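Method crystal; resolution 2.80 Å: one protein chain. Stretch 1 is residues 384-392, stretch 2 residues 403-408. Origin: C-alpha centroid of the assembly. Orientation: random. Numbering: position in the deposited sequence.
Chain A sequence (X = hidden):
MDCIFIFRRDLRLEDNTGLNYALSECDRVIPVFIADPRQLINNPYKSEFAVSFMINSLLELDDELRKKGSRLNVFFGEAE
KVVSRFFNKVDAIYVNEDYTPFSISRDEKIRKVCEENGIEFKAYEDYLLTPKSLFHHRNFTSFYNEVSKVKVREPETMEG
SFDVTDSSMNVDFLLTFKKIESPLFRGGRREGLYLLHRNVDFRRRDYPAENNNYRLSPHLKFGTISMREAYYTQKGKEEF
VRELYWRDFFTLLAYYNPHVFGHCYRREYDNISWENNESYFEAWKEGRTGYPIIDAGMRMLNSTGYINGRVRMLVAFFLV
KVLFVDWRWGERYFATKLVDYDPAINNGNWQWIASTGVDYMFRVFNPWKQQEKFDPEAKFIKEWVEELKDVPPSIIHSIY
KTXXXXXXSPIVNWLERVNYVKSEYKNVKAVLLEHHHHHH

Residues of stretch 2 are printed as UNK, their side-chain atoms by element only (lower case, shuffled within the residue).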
# COMPACT_ATOMS: atom_id res chain seq x y z
N TRP A 384 -13.87 12.04 14.40
CA TRP A 384 -12.89 12.76 13.61
C TRP A 384 -13.24 14.18 13.17
O TRP A 384 -12.35 14.96 12.82
CB TRP A 384 -12.49 11.91 12.40
CG TRP A 384 -11.87 10.60 12.81
CD1 TRP A 384 -12.49 9.39 12.87
CD2 TRP A 384 -10.53 10.39 13.25
NE1 TRP A 384 -11.61 8.43 13.32
CE2 TRP A 384 -10.40 9.02 13.56
CE3 TRP A 384 -9.41 11.23 13.41
CZ2 TRP A 384 -9.20 8.47 14.03
CZ3 TRP A 384 -8.22 10.68 13.87
CH2 TRP A 384 -8.13 9.31 14.17
N VAL A 385 -14.52 14.52 13.18
CA VAL A 385 -14.91 15.87 12.79
C VAL A 385 -15.23 16.66 14.04
O VAL A 385 -16.33 16.59 14.57
CB VAL A 385 -16.14 15.86 11.87
CG1 VAL A 385 -16.49 17.29 11.47
CG2 VAL A 385 -15.86 15.03 10.64
N GLU A 386 -14.24 17.41 14.51
CA GLU A 386 -14.34 18.23 15.72
C GLU A 386 -15.67 18.96 15.92
O GLU A 386 -16.35 18.78 16.93
CB GLU A 386 -13.21 19.25 15.73
CG GLU A 386 -12.81 19.72 17.11
CD GLU A 386 -12.25 18.60 17.98
OE1 GLU A 386 -11.80 18.89 19.11
OE2 GLU A 386 -12.25 17.43 17.52
N GLU A 387 -16.02 19.81 14.96
CA GLU A 387 -17.25 20.59 15.02
C GLU A 387 -18.57 19.82 15.21
O GLU A 387 -19.46 20.27 15.92
CB GLU A 387 -17.33 21.49 13.78
CG GLU A 387 -16.79 20.87 12.47
CD GLU A 387 -15.27 21.08 12.25
OE1 GLU A 387 -14.47 20.75 13.14
OE2 GLU A 387 -14.89 21.58 11.16
N LEU A 388 -18.69 18.64 14.60
CA LEU A 388 -19.93 17.89 14.74
C LEU A 388 -19.90 17.01 15.98
O LEU A 388 -20.78 16.18 16.18
CB LEU A 388 -20.15 17.01 13.51
CG LEU A 388 -20.06 17.71 12.16
CD1 LEU A 388 -20.49 16.75 11.08
CD2 LEU A 388 -20.94 18.95 12.16
N LYS A 389 -18.88 17.20 16.81
CA LYS A 389 -18.73 16.39 18.02
C LYS A 389 -19.96 16.28 18.91
O LYS A 389 -20.15 15.26 19.57
CB LYS A 389 -17.55 16.91 18.85
CG LYS A 389 -17.36 16.20 20.18
CD LYS A 389 -17.33 14.68 19.99
CE LYS A 389 -17.40 13.94 21.31
NZ LYS A 389 -16.19 14.17 22.15
N ASP A 390 -20.79 17.32 18.94
CA ASP A 390 -21.98 17.29 19.79
C ASP A 390 -23.31 17.35 19.07
O ASP A 390 -24.36 17.29 19.71
CB ASP A 390 -21.90 18.40 20.84
CG ASP A 390 -20.65 18.31 21.69
OD1 ASP A 390 -19.56 18.65 21.18
OD2 ASP A 390 -20.74 17.88 22.86
N VAL A 391 -23.27 17.47 17.75
CA VAL A 391 -24.50 17.51 16.97
C VAL A 391 -25.08 16.09 16.99
O VAL A 391 -24.36 15.12 16.77
CB VAL A 391 -24.21 17.92 15.51
CG1 VAL A 391 -25.51 18.01 14.72
CG2 VAL A 391 -23.47 19.24 15.48
N PRO A 392 -26.38 15.95 17.28
CA PRO A 392 -26.95 14.61 17.30
C PRO A 392 -26.94 13.99 15.91
O PRO A 392 -27.17 14.68 14.91
CB PRO A 392 -28.36 14.84 17.84
CG PRO A 392 -28.68 16.22 17.32
CD PRO A 392 -27.40 16.97 17.59
N UNK A 403 -27.05 23.97 9.17
CA UNK A 403 -25.77 24.62 8.99
C UNK A 403 -25.19 24.89 10.37
O UNK A 403 -25.31 25.99 10.90
n UNK A 403 -20.92 26.61 8.41
c UNK A 403 -22.28 27.23 8.46
c UNK A 403 -25.93 25.93 8.20
c UNK A 403 -24.77 26.91 8.33
c UNK A 403 -23.40 26.28 8.05
N UNK A 404 -24.55 23.87 10.94
CA UNK A 404 -23.96 24.00 12.26
C UNK A 404 -22.73 24.91 12.20
O UNK A 404 -22.07 25.02 11.17
c UNK A 404 -22.35 22.11 12.04
c UNK A 404 -23.55 22.63 12.80
c UNK A 404 -24.72 21.66 12.66
N UNK A 405 -22.42 25.58 13.32
CA UNK A 405 -21.27 26.50 13.39
C UNK A 405 -19.93 25.83 13.18
O UNK A 405 -19.67 24.74 13.70
c UNK A 405 -21.93 25.92 15.57
c UNK A 405 -21.40 27.08 14.79
c UNK A 405 -23.02 25.40 14.65
N UNK A 406 -19.07 26.49 12.41
CA UNK A 406 -17.74 25.95 12.17
C UNK A 406 -17.63 24.83 11.17
O UNK A 406 -16.53 24.42 10.81
N UNK A 407 -18.76 24.31 10.70
CA UNK A 407 -18.73 23.24 9.73
C UNK A 407 -19.29 23.73 8.41
O UNK A 407 -20.46 24.04 8.30
c UNK A 407 -18.14 19.08 8.29
c UNK A 407 -18.23 20.18 9.12
c UNK A 407 -20.48 19.27 7.82
c UNK A 407 -20.56 20.37 8.65
o UNK A 407 -19.22 17.53 6.81
c UNK A 407 -19.44 20.84 9.32
c UNK A 407 -19.53 22.04 10.22
c UNK A 407 -19.28 18.63 7.64
N UNK A 408 -18.44 23.80 7.38
CA UNK A 408 -18.87 24.26 6.06
C UNK A 408 -20.01 23.43 5.55
O UNK A 408 -20.07 22.22 5.80
c UNK A 408 -17.62 24.09 5.21
c UNK A 408 -17.02 22.86 5.80
c UNK A 408 -17.12 23.15 7.28

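Position 403 carries five side-chain atoms, four carbons in an unbranched row that ends in a nitrogen. The chain stays clear of stretch 1. A four-carbon chain with a terminal amine is lysine, so this is Lys403. Its NZ turns back on its own stretch and donates a hydrogen bond to the backbone O of position 407 at 2.6 Å, with a weak one to the backbone O of position 404 at 3.4 Å.

Position 404 has three carbons, one of them bonded to CA and carrying the other two. The CA-to-CB bond points toward stretch 1, and both outer carbons find apolar partners there: one lies 3.5 Å from Leu388 CD2, the other 3.9 Å from Val391 CG2. This fork at CB, with no heteroatom, identifies Val404; the first of these methyls is CG2, the second CG1.

At position 405 three carbons close a ring onto the backbone nitrogen. The CA-to-CB bond points sideways and the ring stays out of contact; contact comes instead from the backbone, with the O of position 405 4.0 Å from Glu387 CB. The closed ring defines Pro405.

Position 406 has no side-chain atoms. An ideal CB here would point toward stretch 1 and lie 4.0 Å from Glu387 CB. The residue is therefore Gly406. Its phi of 78° favours glycine, and it occupies the third place of a type II beta turn running from Val404 to position 407, closed by a weak hydrogen bond from the backbone N of position 407 to Val404 O at 3.4 Å.

Position 407 shows one carbon leading to a six-carbon ring that bears an oxygen. The CA-to-CB bond points toward stretch 1. Leu388 CD2 sits over one ring face, 4.1 Å from the centroid and 27° off the normal, in a CH-pi contact, while Glu387 and Val385 approach obliquely. The phenol identifies Tyr407. Glu387 CG lies 3.7 Å from Tyr407 CD1 and Val385 CG1 4.0 Å from Tyr407 CE1. The OH is hydrogen-bonded elsewhere in the structure.

Position 408 again has three carbons in a ring closed onto the backbone nitrogen, and makes no close contact; it is Pro408.

The contact is held by packing, with no hydrogen bond between the stretches. Leu388 CD2 is central to it, touching both Val404 and Tyr407 at the two ends of the turn. Glu387 OE2 lies 3.3 Å from Gly406 O, but both are acceptors; the carboxylate is satisfied elsewhere in the structure, while its aliphatic part packs against the turn. Together the two sides bury 281 Å².

Stretch 2 (403-408) KVPGYP
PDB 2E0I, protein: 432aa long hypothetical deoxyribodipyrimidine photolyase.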